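Local coordinates for protein choline kinase (Cryptosporidium parvum, PDB 3MES) that probably phosphorylates choline, and perhaps ethanolamine, using ATP, and binds ADP and magnesium, at residues V169-N174 with K331-V336; K194-F199 with F245-A250; E236-G241 with V360-L365; L365-T370 with N396-H401. All blocks are in the same frame, centred on the assembly; numbering follows the deposited sequence.

Contacts 1, 3 and 4 are buried; contact 2 is only partly buried. Contacts 3 and 4 share Leu365 and both use helix 364-376. They also meet through Ile239 and Ile366. Contact 2 leans on contact 3, where Phe199 packs on Glu236 and Phe245 N probably bonds Glu236 OE1. It also touches contact 4, Leu198 on Ile366. Contact 1 stands further off, at the interface with the second subunit, and touches contact 3 through Ile334 and Val360. Chemistry follows place. Contacts 1, 2 and 3 join their segments by apolar packing. Contact 4, beside the bound decamethonium, adds hydrogen bonds from a buried arginine to a histidine and a serine.

Contact 1 of 4, residues V169-N174 with K331-V336; sequences VEVAKN and KLFISV
Lys331 O is gripped by two donors of Ser335, in the helix whose Phe333 and Val336 pack on Val169 and Ala172. Ser335 OG bonds Lys331 O at 2.7 Å, and Ser335 N bonds Lys331 O at 2.9 Å. The two donors come from opposite faces of the carbonyl plane. The contact itself is a helix pair in the helical lobe of a kinase-like fold. The segments 169-174 and 331-336 run roughly parallel, with axes 8.3 Å apart and 36° between them. No hydrogen bond joins these two segments, but Lys173 O is bonded to Gln340 NE2 further along the second helix. Phe333 carries its ring toward the first helix because CG is anti to the backbone N (chi1 -180°). Ala172 CB sits over the centre of one ring face, although the modelled spacing is too short to be trusted. At the ring edge, Val171 CG2 lies 4.1 Å from Phe333 CE1. Phe302 meets the same ring edge-to-face. Val336 points at the first helix and uses both branches. Its CG1 lies against the backbone, 3.5 Å from Val169 O, and also touches Lys173 CB. The second subunit packs here too: Val169 meets Val169 of that subunit, and Leu332 meets its Leu332. The contact therefore belongs also to the dimer interface. The two valine side chains cross at about a right angle, with Val169 CG1 3.6 Å from Val336 CG2.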
# COMPACT_ATOMS: atom_id res chain seq x y z
N VAL B 169 -3.12 3.93 -6.36
CA VAL B 169 -1.66 3.85 -6.25
C VAL B 169 -1.15 2.59 -5.55
O VAL B 169 -0.01 2.18 -5.76
CB VAL B 169 -1.06 5.10 -5.58
CG1 VAL B 169 -1.28 6.32 -6.45
CG2 VAL B 169 -1.67 5.29 -4.19
N GLU B 170 -1.98 1.97 -4.70
CA GLU B 170 -1.56 0.72 -4.07
C GLU B 170 -1.54 -0.43 -5.07
O GLU B 170 -0.63 -1.27 -5.04
CB GLU B 170 -2.43 0.35 -2.87
CG GLU B 170 -2.11 -1.04 -2.34
CD GLU B 170 -2.62 -1.29 -0.93
OE1 GLU B 170 -3.51 -0.53 -0.47
OE2 GLU B 170 -2.13 -2.24 -0.29
N VAL B 171 -2.53 -0.47 -5.95
CA VAL B 171 -2.55 -1.48 -7.00
C VAL B 171 -1.37 -1.31 -7.96
O VAL B 171 -0.71 -2.29 -8.31
CB VAL B 171 -3.88 -1.48 -7.78
CG1 VAL B 171 -4.48 -0.09 -7.82
CG2 VAL B 171 -3.69 -2.04 -9.18
N ALA B 172 -1.10 -0.07 -8.35
CA ALA B 172 0.04 0.22 -9.23
C ALA B 172 1.34 -0.25 -8.60
O ALA B 172 2.26 -0.69 -9.29
CB ALA B 172 0.10 1.71 -9.57
N LYS B 173 1.41 -0.16 -7.28
CA LYS B 173 2.59 -0.61 -6.55
C LYS B 173 2.71 -2.13 -6.58
O LYS B 173 3.80 -2.68 -6.77
CB LYS B 173 2.54 -0.13 -5.09
CG LYS B 173 3.78 -0.48 -4.29
CD LYS B 173 3.43 -0.96 -2.91
CE LYS B 173 2.58 -2.21 -2.97
NZ LYS B 173 2.21 -2.71 -1.62
N ASN B 174 1.57 -2.80 -6.40
CA ASN B 174 1.52 -4.26 -6.43
C ASN B 174 1.79 -4.82 -7.82
O ASN B 174 2.56 -5.77 -7.97
CB ASN B 174 0.16 -4.76 -5.93
CG ASN B 174 -0.10 -4.39 -4.48
OD1 ASN B 174 -1.24 -4.24 -4.06
ND2 ASN B 174 0.98 -4.24 -3.72
N LYS B 331 -1.59 9.23 -14.60
CA LYS B 331 -0.20 9.65 -14.39
C LYS B 331 0.30 9.37 -12.98
O LYS B 331 1.48 9.07 -12.78
CB LYS B 331 -0.04 11.13 -14.72
CG LYS B 331 -0.28 11.46 -16.17
CD LYS B 331 0.32 12.81 -16.54
CE LYS B 331 0.14 13.09 -18.02
NZ LYS B 331 0.90 14.29 -18.46
N LEU B 332 -0.58 9.50 -11.99
CA LEU B 332 -0.22 9.15 -10.63
C LEU B 332 0.06 7.65 -10.55
O LEU B 332 1.04 7.22 -9.95
CB LEU B 332 -1.34 9.53 -9.66
CG LEU B 332 -1.59 11.04 -9.54
CD1 LEU B 332 -2.79 11.31 -8.64
CD2 LEU B 332 -0.35 11.75 -9.02
N PHE B 333 -0.80 6.86 -11.17
CA PHE B 333 -0.62 5.41 -11.20
C PHE B 333 0.75 5.08 -11.78
O PHE B 333 1.53 4.34 -11.18
CB PHE B 333 -1.71 4.75 -12.03
CG PHE B 333 -1.60 3.26 -12.11
CD1 PHE B 333 -2.38 2.45 -11.31
CD2 PHE B 333 -0.71 2.66 -12.99
CE1 PHE B 333 -2.28 1.07 -11.38
CE2 PHE B 333 -0.60 1.29 -13.07
CZ PHE B 333 -1.39 0.49 -12.26
N ILE B 334 1.03 5.65 -12.94
CA ILE B 334 2.24 5.32 -13.68
C ILE B 334 3.50 5.81 -12.99
O ILE B 334 4.56 5.19 -13.10
CB ILE B 334 2.17 5.85 -15.12
CG1 ILE B 334 1.12 5.06 -15.91
CG2 ILE B 334 3.53 5.74 -15.80
CD1 ILE B 334 0.78 5.65 -17.26
N SER B 335 3.39 6.91 -12.26
CA SER B 335 4.52 7.43 -11.49
C SER B 335 4.88 6.48 -10.36
O SER B 335 6.05 6.22 -10.09
CB SER B 335 4.19 8.81 -10.92
OG SER B 335 3.94 9.74 -11.96
N VAL B 336 3.86 5.96 -9.68
CA VAL B 336 4.07 5.02 -8.58
C VAL B 336 4.57 3.69 -9.12
O VAL B 336 5.46 3.07 -8.53
CB VAL B 336 2.77 4.79 -7.78
CG1 VAL B 336 3.00 3.74 -6.71
CG2 VAL B 336 2.29 6.09 -7.17

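Contact 2 of 4, residues K194-F199 with F245-A250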
# COMPACT_ATOMS: atom_id res chain seq x y z
N LYS B 194 9.15 -16.30 -22.99
CA LYS B 194 9.71 -14.96 -22.83
C LYS B 194 9.08 -13.95 -23.80
O LYS B 194 9.42 -12.77 -23.77
CB LYS B 194 11.23 -14.99 -23.02
CG LYS B 194 11.97 -15.79 -21.95
CD LYS B 194 13.47 -15.78 -22.18
CE LYS B 194 14.23 -16.36 -21.00
NZ LYS B 194 13.95 -17.81 -20.80
N GLU B 195 8.17 -14.43 -24.64
CA GLU B 195 7.49 -13.55 -25.59
C GLU B 195 6.14 -13.09 -25.05
O GLU B 195 5.46 -13.84 -24.35
CB GLU B 195 7.29 -14.26 -26.94
CG GLU B 195 8.58 -14.54 -27.69
CD GLU B 195 8.34 -15.04 -29.10
OE1 GLU B 195 7.21 -15.51 -29.39
OE2 GLU B 195 9.27 -14.97 -29.93
N PRO B 196 5.75 -11.85 -25.38
CA PRO B 196 4.46 -11.31 -24.96
C PRO B 196 3.33 -12.18 -25.49
O PRO B 196 3.47 -12.81 -26.54
CB PRO B 196 4.43 -9.92 -25.61
CG PRO B 196 5.40 -10.00 -26.73
CD PRO B 196 6.48 -10.92 -26.27
N ILE B 197 2.21 -12.20 -24.78
CA ILE B 197 1.11 -13.10 -25.12
C ILE B 197 -0.03 -12.38 -25.83
O ILE B 197 -0.93 -13.02 -26.37
CB ILE B 197 0.56 -13.79 -23.86
CG1 ILE B 197 -0.30 -15.00 -24.24
CG2 ILE B 197 -0.21 -12.79 -23.00
CD1 ILE B 197 -0.69 -15.85 -23.06
N LEU B 198 0.02 -11.05 -25.84
CA LEU B 198 -1.12 -10.25 -26.28
C LEU B 198 -1.67 -10.63 -27.65
O LEU B 198 -2.88 -10.71 -27.84
CB LEU B 198 -0.80 -8.75 -26.22
CG LEU B 198 0.20 -8.15 -27.21
CD1 LEU B 198 0.11 -6.64 -27.18
CD2 LEU B 198 1.61 -8.62 -26.92
N PHE B 199 -0.78 -10.86 -28.61
CA PHE B 199 -1.20 -11.22 -29.96
C PHE B 199 -1.59 -12.69 -30.08
O PHE B 199 -2.67 -13.00 -30.59
CB PHE B 199 -0.12 -10.86 -30.98
CG PHE B 199 0.25 -9.41 -30.97
CD1 PHE B 199 -0.68 -8.44 -31.30
CD2 PHE B 199 1.54 -9.00 -30.65
CE1 PHE B 199 -0.35 -7.10 -31.30
CE2 PHE B 199 1.88 -7.66 -30.65
CZ PHE B 199 0.93 -6.71 -30.97
N PHE B 245 4.95 -7.49 -35.29
CA PHE B 245 5.67 -7.86 -34.08
C PHE B 245 6.89 -8.72 -34.32
O PHE B 245 6.84 -9.72 -35.04
CB PHE B 245 4.76 -8.56 -33.07
CG PHE B 245 5.51 -9.20 -31.94
CD1 PHE B 245 5.65 -8.55 -30.73
CD2 PHE B 245 6.11 -10.44 -32.11
CE1 PHE B 245 6.36 -9.13 -29.69
CE2 PHE B 245 6.82 -11.03 -31.08
CZ PHE B 245 6.94 -10.37 -29.87
N SER B 246 7.99 -8.32 -33.69
CA SER B 246 9.18 -9.15 -33.59
C SER B 246 9.80 -8.87 -32.23
O SER B 246 9.51 -7.84 -31.62
CB SER B 246 10.17 -8.82 -34.71
OG SER B 246 10.66 -7.50 -34.60
N MET B 247 10.64 -9.77 -31.75
CA MET B 247 11.33 -9.54 -30.48
C MET B 247 12.29 -8.38 -30.68
O MET B 247 12.70 -7.72 -29.73
CB MET B 247 12.08 -10.79 -30.04
CG MET B 247 12.18 -10.94 -28.53
SD MET B 247 10.54 -10.94 -27.77
CE MET B 247 9.69 -12.11 -28.82
N GLU B 248 12.64 -8.15 -31.94
CA GLU B 248 13.51 -7.05 -32.33
C GLU B 248 12.76 -5.74 -32.16
O GLU B 248 13.19 -4.85 -31.42
CB GLU B 248 13.92 -7.24 -33.79
CG GLU B 248 15.21 -6.55 -34.20
CD GLU B 248 15.74 -7.07 -35.52
OE1 GLU B 248 15.77 -8.31 -35.70
OE2 GLU B 248 16.14 -6.25 -36.37
N ARG B 249 11.62 -5.62 -32.84
CA ARG B 249 10.76 -4.46 -32.74
C ARG B 249 10.42 -4.20 -31.27
O ARG B 249 10.28 -3.05 -30.85
CB ARG B 249 9.47 -4.70 -33.53
CG ARG B 249 8.71 -3.46 -33.96
CD ARG B 249 9.06 -2.24 -33.12
NE ARG B 249 9.91 -1.31 -33.85
CZ ARG B 249 9.45 -0.30 -34.59
NH1 ARG B 249 8.15 -0.09 -34.69
NH2 ARG B 249 10.30 0.50 -35.22
N ALA B 250 10.28 -5.28 -30.51
CA ALA B 250 9.90 -5.19 -29.10
C ALA B 250 10.98 -4.53 -28.24
O ALA B 250 10.68 -3.67 -27.41
CB ALA B 250 9.56 -6.57 -28.55
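Pro196 and Phe199 close on Phe245, and this is the tight part of the contact. Pro196 and Phe245 approach from opposite directions. Pro196 CG comes to 3.2 Å from Phe245 CE1, a close approach for two carbons. Phe245 holds CG anti to the backbone N (chi1 168°), which sends its ring toward segment 194-199. The Phe199 ring lies oblique to it. The centroids of the Phe199 and Phe245 rings are 5.9 Å apart, and their planes meet at 60°. Phe199 CE2 touches Phe245 CB at 3.9 Å. Leu198 CG lies over a face of the Phe199 ring, and Leu262 of strand 262-265 backs Pro196. The other side is looser and nearer to solvent. There the bent chain of Met247 brings its end toward Glu195, but the two are modelled too close for the detail to be trusted. Pro196 CD to Met247 CE is a more ordinary 4.3 Å. Glu195 OE1 forms a salt bridge with Lys200. After Phe245 the chain enters helix 247-254. Ser246 OG accepts a nearly straight bond from Arg249 N at 2.7 Å (170°). The contact thus joins the loop and first turn leading into helix 198-214 to the start of helix 247-254, the latter begun by a classic serine N-cap.

Contact 3 of 4, residues E236-G241 with V360-L365; sequences EELIMG and VEVFTL
Leu238 and Ile239 sit side by side at the end of helix 235-239 and face Val362, Phe363 and Leu365. Leu238 works as a fork. Its CG is anti to the backbone N (chi1 -180°), which extends the side chain toward the other segment. One branch, Leu238 CD2, reaches Val362 CG1 at 3.6 Å. The other, Leu238 CD1, meets Leu365 CD1 at 3.7 Å. The two encounters differ in direction. Leu238 and Val362 slide past each other in opposite senses, whereas Leu238 and Leu365 cross at about a right angle. Ile239 approaches from the flank and also divides its branches. Ile239 CG1 lies 4.0 Å from Val362 CG1, so this one valine methyl is touched by both residues. Ile239 CG2 lies 4.0 Å from Phe363 CE1 and meets the ring obliquely. The same Ile239 CG2 methyl also packs on Phe199 of helix 198-214. Phe363 is packed further by Phe260 and by Ala296 and Ala299 of helix 294-303. No hydrogen bond crosses between the segments. Within segment 360-365, Thr364 OG1 gives a very short bond of 2.5 Å to Glu361 O. The backbone N of Thr364 also bonds Glu361 O. Glu361 turns its carboxylate to Lys405, in a salt bridge, and to Tyr324. This is apolar helix packing in the helical lobe, joining the end of helix 235-239 to the junction of helices 351-362 and 364-376.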
# COMPACT_ATOMS: atom_id res chain seq x y z
N GLU B 236 -1.38 -5.54 -34.97
CA GLU B 236 0.06 -5.54 -34.69
C GLU B 236 0.73 -4.24 -35.14
O GLU B 236 1.45 -3.61 -34.37
CB GLU B 236 0.74 -6.76 -35.33
CG GLU B 236 0.34 -8.08 -34.68
CD GLU B 236 1.16 -9.27 -35.17
OE1 GLU B 236 2.24 -9.05 -35.76
OE2 GLU B 236 0.72 -10.42 -34.96
N GLU B 237 0.50 -3.85 -36.39
CA GLU B 237 1.04 -2.59 -36.89
C GLU B 237 0.66 -1.43 -35.97
O GLU B 237 1.45 -0.53 -35.73
CB GLU B 237 0.54 -2.31 -38.31
CG GLU B 237 1.09 -3.24 -39.38
CD GLU B 237 0.55 -4.66 -39.26
OE1 GLU B 237 -0.20 -4.93 -38.29
OE2 GLU B 237 0.87 -5.49 -40.13
N LEU B 238 -0.56 -1.48 -35.45
CA LEU B 238 -1.07 -0.43 -34.58
C LEU B 238 -0.31 -0.34 -33.26
O LEU B 238 0.08 0.75 -32.83
CB LEU B 238 -2.57 -0.63 -34.32
CG LEU B 238 -3.26 0.40 -33.42
CD1 LEU B 238 -4.77 0.30 -33.57
CD2 LEU B 238 -2.83 0.22 -31.97
N ILE B 239 -0.09 -1.48 -32.62
CA ILE B 239 0.63 -1.52 -31.35
C ILE B 239 2.13 -1.33 -31.52
O ILE B 239 2.80 -0.76 -30.65
CB ILE B 239 0.38 -2.84 -30.59
CG1 ILE B 239 -0.96 -2.79 -29.84
CG2 ILE B 239 1.51 -3.11 -29.61
CD1 ILE B 239 -2.16 -2.57 -30.73
N MET B 240 2.67 -1.81 -32.63
CA MET B 240 4.11 -1.73 -32.89
C MET B 240 4.51 -0.53 -33.75
O MET B 240 5.65 -0.43 -34.20
CB MET B 240 4.62 -3.03 -33.53
CG MET B 240 5.46 -3.89 -32.61
SD MET B 240 4.63 -4.42 -31.10
CE MET B 240 6.02 -5.10 -30.20
N GLY B 241 3.56 0.37 -33.99
CA GLY B 241 3.84 1.59 -34.74
C GLY B 241 4.26 1.37 -36.19
O GLY B 241 5.35 1.76 -36.59
N VAL B 360 0.54 3.94 -23.04
CA VAL B 360 -0.33 2.95 -22.41
C VAL B 360 -1.75 3.01 -22.97
O VAL B 360 -2.46 2.01 -22.97
CB VAL B 360 -0.39 3.15 -20.88
CG1 VAL B 360 -1.52 2.34 -20.29
CG2 VAL B 360 0.93 2.78 -20.24
N GLU B 361 -2.14 4.19 -23.44
CA GLU B 361 -3.48 4.38 -24.01
C GLU B 361 -3.70 3.45 -25.20
O GLU B 361 -4.81 2.95 -25.40
CB GLU B 361 -3.68 5.83 -24.43
CG GLU B 361 -3.98 6.77 -23.27
CD GLU B 361 -5.27 6.40 -22.55
OE1 GLU B 361 -5.19 5.79 -21.46
OE2 GLU B 361 -6.36 6.71 -23.08
N VAL B 362 -2.65 3.22 -25.98
CA VAL B 362 -2.74 2.36 -27.15
C VAL B 362 -3.18 0.95 -26.77
O VAL B 362 -4.02 0.35 -27.44
CB VAL B 362 -1.39 2.29 -27.89
CG1 VAL B 362 -1.35 1.07 -28.81
CG2 VAL B 362 -1.15 3.58 -28.67
N PHE B 363 -2.61 0.43 -25.69
CA PHE B 363 -2.90 -0.93 -25.26
C PHE B 363 -4.34 -1.12 -24.77
O PHE B 363 -4.74 -2.25 -24.47
CB PHE B 363 -1.92 -1.36 -24.16
CG PHE B 363 -0.54 -1.65 -24.67
CD1 PHE B 363 -0.22 -2.90 -25.18
CD2 PHE B 363 0.45 -0.68 -24.64
CE1 PHE B 363 1.05 -3.17 -25.65
CE2 PHE B 363 1.72 -0.94 -25.11
CZ PHE B 363 2.03 -2.19 -25.61
N THR B 364 -5.10 -0.04 -24.69
CA THR B 364 -6.49 -0.13 -24.24
C THR B 364 -7.33 -0.91 -25.25
O THR B 364 -8.30 -1.58 -24.88
CB THR B 364 -7.13 1.26 -24.03
OG1 THR B 364 -7.08 2.01 -25.25
CG2 THR B 364 -6.41 2.03 -22.93
N LEU B 365 -6.94 -0.82 -26.52
CA LEU B 365 -7.65 -1.51 -27.58
C LEU B 365 -7.42 -3.02 -27.49
O LEU B 365 -8.30 -3.82 -27.79
CB LEU B 365 -7.22 -0.99 -28.95
CG LEU B 365 -7.31 0.53 -29.18
CD1 LEU B 365 -6.75 0.90 -30.54
CD2 LEU B 365 -8.74 1.04 -29.03

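Contact 4 of 4, residues L365-T370 with N396-H401; sequences LISHIT and NTRFTH
Two antiparallel helices pack beside the bound decamethonium, and Arg398 of one is bonded to His368 and Ser367 of the other. The segments 365-370 and 396-401 have axes 8.0 Å apart and 152° between their directions. The Arg398 chain bends at chi2 (-49°) and chi3 (-55°), which brings its guanidinium beside the facing helix. Arg398 NE gives a bent bond of 2.9 Å to His368 ND1. Donor and acceptor each lie in the other's plane, although ring and guanidinium are almost perpendicular. Arg398 NH2 gives a second bond, 3.1 Å to Ser367 OG, which lies slightly out of the guanidinium plane. Ser367 OG is also bonded to Asn300, and Arg398 NH1 to Tyr394 OH. The guanidinium is thus held at all three nitrogens. His401 CB lies over one face of the His368 ring, toward its rim, 3.8 Å from the ring centroid, in a CH-pi contact. The edge of the His401 ring also turns toward that face, with centroids of the His401 and His368 rings 5.8 Å apart. His401 ND1 bonds Tyr307 OH, and Tyr307 belongs to a magnesium site. The side chain of Arg398 passes about 4 Å from decamethonium. Trp371, Trp374 and Tyr394 of these two helices line that ligand's pocket. This setting is consistent with the choline-binding site of the kinase.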
# COMPACT_ATOMS: atom_id res chain seq x y z
N LEU B 365 -6.94 -0.82 -26.52
CA LEU B 365 -7.65 -1.51 -27.58
C LEU B 365 -7.42 -3.02 -27.49
O LEU B 365 -8.30 -3.82 -27.79
CB LEU B 365 -7.22 -0.99 -28.95
CG LEU B 365 -7.31 0.53 -29.18
CD1 LEU B 365 -6.75 0.90 -30.54
CD2 LEU B 365 -8.74 1.04 -29.03
N ILE B 366 -6.22 -3.40 -27.05
CA ILE B 366 -5.90 -4.81 -26.87
C ILE B 366 -6.86 -5.44 -25.87
O ILE B 366 -7.30 -6.58 -26.05
CB ILE B 366 -4.45 -5.01 -26.39
CG1 ILE B 366 -3.47 -4.46 -27.43
CG2 ILE B 366 -4.17 -6.48 -26.12
CD1 ILE B 366 -3.44 -5.24 -28.73
N SER B 367 -7.20 -4.69 -24.83
CA SER B 367 -8.10 -5.15 -23.77
C SER B 367 -9.53 -5.35 -24.27
O SER B 367 -10.14 -6.40 -24.02
CB SER B 367 -8.08 -4.18 -22.59
OG SER B 367 -9.00 -4.56 -21.59
N HIS B 368 -10.06 -4.36 -24.97
CA HIS B 368 -11.42 -4.43 -25.49
C HIS B 368 -11.61 -5.57 -26.48
O HIS B 368 -12.66 -6.21 -26.52
CB HIS B 368 -11.83 -3.11 -26.16
CG HIS B 368 -12.00 -1.97 -25.21
ND1 HIS B 368 -12.78 -2.06 -24.07
CD2 HIS B 368 -11.52 -0.71 -25.23
CE1 HIS B 368 -12.76 -0.91 -23.44
NE2 HIS B 368 -12.00 -0.07 -24.12
N ILE B 369 -10.59 -5.82 -27.30
CA ILE B 369 -10.68 -6.88 -28.30
C ILE B 369 -10.51 -8.25 -27.66
O ILE B 369 -11.24 -9.19 -27.97
CB ILE B 369 -9.65 -6.69 -29.42
CG1 ILE B 369 -10.19 -5.73 -30.48
CG2 ILE B 369 -9.30 -8.03 -30.06
CD1 ILE B 369 -9.26 -5.51 -31.65
N THR B 370 -9.53 -8.36 -26.76
CA THR B 370 -9.25 -9.62 -26.09
C THR B 370 -10.47 -10.14 -25.35
O THR B 370 -10.94 -11.25 -25.60
CB THR B 370 -8.08 -9.47 -25.10
OG1 THR B 370 -6.90 -9.03 -25.80
CG2 THR B 370 -7.78 -10.80 -24.41
N ASN B 396 -20.40 -7.39 -27.28
CA ASN B 396 -20.87 -6.25 -28.06
C ASN B 396 -20.37 -4.94 -27.48
O ASN B 396 -20.00 -4.02 -28.21
CB ASN B 396 -22.40 -6.23 -28.10
CG ASN B 396 -22.98 -7.25 -29.05
OD1 ASN B 396 -24.18 -7.52 -29.04
ND2 ASN B 396 -22.13 -7.83 -29.89
N THR B 397 -20.35 -4.87 -26.16
CA THR B 397 -19.92 -3.66 -25.47
C THR B 397 -18.42 -3.41 -25.64
O THR B 397 -18.01 -2.32 -26.03
CB THR B 397 -20.30 -3.70 -23.98
OG1 THR B 397 -21.71 -3.93 -23.85
CG2 THR B 397 -19.95 -2.38 -23.30
N ARG B 398 -17.62 -4.43 -25.35
CA ARG B 398 -16.17 -4.29 -25.49
C ARG B 398 -15.80 -3.91 -26.92
O ARG B 398 -14.93 -3.06 -27.14
CB ARG B 398 -15.45 -5.58 -25.08
CG ARG B 398 -15.71 -6.03 -23.65
CD ARG B 398 -15.52 -4.89 -22.64
NE ARG B 398 -14.21 -4.25 -22.73
CZ ARG B 398 -13.16 -4.59 -21.99
NH1 ARG B 398 -13.25 -5.58 -21.10
NH2 ARG B 398 -12.01 -3.95 -22.14
N PHE B 399 -16.46 -4.53 -27.89
CA PHE B 399 -16.22 -4.21 -29.30
C PHE B 399 -16.62 -2.76 -29.58
O PHE B 399 -15.83 -1.99 -30.12
CB PHE B 399 -16.98 -5.16 -30.23
CG PHE B 399 -16.48 -6.58 -30.19
CD1 PHE B 399 -15.18 -6.86 -29.80
CD2 PHE B 399 -17.30 -7.63 -30.57
CE1 PHE B 399 -14.71 -8.16 -29.77
CE2 PHE B 399 -16.84 -8.93 -30.55
CZ PHE B 399 -15.54 -9.20 -30.15
N THR B 400 -17.84 -2.41 -29.21
CA THR B 400 -18.30 -1.03 -29.34
C THR B 400 -17.25 -0.07 -28.80
O THR B 400 -16.86 0.88 -29.48
CB THR B 400 -19.62 -0.81 -28.57
OG1 THR B 400 -20.66 -1.61 -29.15
CG2 THR B 400 -20.03 0.65 -28.62
N HIS B 401 -16.77 -0.34 -27.59
CA HIS B 401 -15.82 0.55 -26.94
C HIS B 401 -14.47 0.58 -27.64
O HIS B 401 -13.75 1.58 -27.58
CB HIS B 401 -15.65 0.19 -25.46
CG HIS B 401 -16.83 0.56 -24.61
ND1 HIS B 401 -17.11 -0.06 -23.41
CD2 HIS B 401 -17.81 1.48 -24.80
CE1 HIS B 401 -18.20 0.47 -22.89
NE2 HIS B 401 -18.65 1.40 -23.71